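Long-range contact in replicative DNA helicase (Mycobacterium smegmatis, PDB 6BS8), which carries an intein that probably excises itself from the helicase precursor by protein splicing: residues 81-86 against 103-108. Numbering follows the deposited sequence.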
# COMPACT_ATOMS: atom_id res chain seq x y z
N ALA A 81 -8.21 7.24 -12.23
CA ALA A 81 -7.23 8.27 -12.52
C ALA A 81 -7.79 9.63 -12.12
O ALA A 81 -8.98 9.90 -12.29
CB ALA A 81 -6.87 8.25 -14.01
N GLY A 82 -6.94 10.46 -11.53
CA GLY A 82 -7.31 11.76 -11.04
C GLY A 82 -7.44 11.85 -9.53
O GLY A 82 -7.25 12.93 -8.96
N MET A 83 -7.76 10.74 -8.87
CA MET A 83 -7.81 10.72 -7.42
C MET A 83 -6.40 10.89 -6.84
O MET A 83 -5.39 10.73 -7.53
CB MET A 83 -8.44 9.42 -6.94
CG MET A 83 -9.79 9.20 -7.58
SD MET A 83 -10.81 7.90 -6.90
CE MET A 83 -9.60 6.84 -6.23
N HIS A 84 -6.35 11.22 -5.55
CA HIS A 84 -5.11 11.39 -4.81
C HIS A 84 -5.14 10.46 -3.60
O HIS A 84 -6.22 10.11 -3.11
CB HIS A 84 -4.92 12.84 -4.34
CG HIS A 84 -4.90 13.84 -5.46
ND1 HIS A 84 -5.99 14.09 -6.26
CD2 HIS A 84 -3.93 14.68 -5.88
CE1 HIS A 84 -5.69 15.01 -7.14
NE2 HIS A 84 -4.44 15.40 -6.93
N THR A 85 -3.96 10.02 -3.15
CA THR A 85 -3.84 9.31 -1.88
C THR A 85 -3.35 10.29 -0.82
O THR A 85 -2.25 10.84 -0.94
CB THR A 85 -2.89 8.12 -1.99
OG1 THR A 85 -1.62 8.57 -2.43
CG2 THR A 85 -3.43 7.10 -2.99
N VAL A 86 -4.17 10.50 0.21
CA VAL A 86 -3.99 11.57 1.18
C VAL A 86 -3.91 10.97 2.58
O VAL A 86 -4.32 9.84 2.82
CB VAL A 86 -5.12 12.60 1.10
CG1 VAL A 86 -5.16 13.22 -0.27
CG2 VAL A 86 -6.44 11.92 1.39
N VAL A 103 0.20 12.87 -3.66
CA VAL A 103 0.51 12.23 -4.93
C VAL A 103 -0.81 11.83 -5.60
O VAL A 103 -1.80 11.50 -4.93
CB VAL A 103 1.44 11.03 -4.70
CG1 VAL A 103 1.30 9.96 -5.76
CG2 VAL A 103 2.87 11.49 -4.55
N GLN A 104 -0.83 11.85 -6.93
CA GLN A 104 -2.05 11.58 -7.66
C GLN A 104 -1.95 10.28 -8.46
O GLN A 104 -0.89 9.96 -9.01
CB GLN A 104 -2.38 12.77 -8.58
CG GLN A 104 -3.38 12.47 -9.69
CD GLN A 104 -3.52 13.61 -10.69
OE1 GLN A 104 -4.51 14.34 -10.69
NE2 GLN A 104 -2.53 13.77 -11.55
N ILE A 105 -3.05 9.55 -8.51
CA ILE A 105 -3.14 8.31 -9.26
C ILE A 105 -3.29 8.67 -10.74
O ILE A 105 -4.23 9.36 -11.13
CB ILE A 105 -4.33 7.46 -8.79
CG1 ILE A 105 -4.10 6.97 -7.36
CG2 ILE A 105 -4.61 6.32 -9.78
CD1 ILE A 105 -5.34 6.40 -6.73
N THR A 106 -2.30 8.29 -11.53
CA THR A 106 -2.36 8.54 -12.97
C THR A 106 -3.02 7.41 -13.74
O THR A 106 -3.61 7.67 -14.80
CB THR A 106 -0.97 8.85 -13.50
OG1 THR A 106 -0.07 7.83 -13.07
CG2 THR A 106 -0.51 10.19 -12.94
N ALA A 107 -2.86 6.16 -13.33
CA ALA A 107 -3.52 5.10 -14.09
C ALA A 107 -3.79 3.90 -13.19
O ALA A 107 -3.12 3.69 -12.18
CB ALA A 107 -2.67 4.66 -15.31
N VAL A 108 -4.80 3.11 -13.57
CA VAL A 108 -5.11 1.85 -12.89
C VAL A 108 -5.47 0.81 -13.93
O VAL A 108 -6.40 1.02 -14.72
CB VAL A 108 -6.30 1.97 -11.91
CG1 VAL A 108 -6.53 0.62 -11.25
CG2 VAL A 108 -6.05 3.03 -10.86
O HOH W 1 0.40 11.89 -0.92
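Ile-105 is gripped through both of its backbone polar groups by the chain at 81-86. Its N donates to Met-83 O at 2.8 Å, and its O accepts a nearly straight bond from Gly-82 N (3.0 Å, N-H...O 172°). Its side chain is also engaged: with CG1 anti to the carbonyl carbon and the chain extended to CD1, that atom lies 4.3 Å from Met-83 CE and equally near Thr-85 CG2, while Phe-53 and Leu-79 add to its buried apolar surroundings.

Gln-104 and His-84 point to the same face of the sheet, as a non-hydrogen-bonded antiparallel pair. Gln-104 CB sits over one face of the His-84 ring, 3.9 Å from the centroid and displaced toward the rim, a CH-pi contact. The extended chain then runs past Met-83 O, which CG approaches to 3.4 Å; the amide is turned 46° from the imidazole plane, so the two groups do not stack.

Ala-81 CB reaches Thr-106 O at 3.4 Å, and its CA-H points weakly at Ile-105 O. At the phi of Gly-82, 104°, a side chain would press against Ala-81 O, which calls for glycine.

Thr-85 N bonds Val-103 O at 3.2 Å in a loose pairing. Separately, a water lies 2.9 Å from both Val-103 N and Thr-85 O.

The short, weakly bonded strand about 84-85 is outermost, within this chain, in an antiparallel sheet, beside 103-111, in an all-beta fold consistent with the Hint fold of inteins. The chemistry implies attachment chiefly by main-chain bonds centred on Ile-105; Thr-85 OG1 is buried without a polar partner.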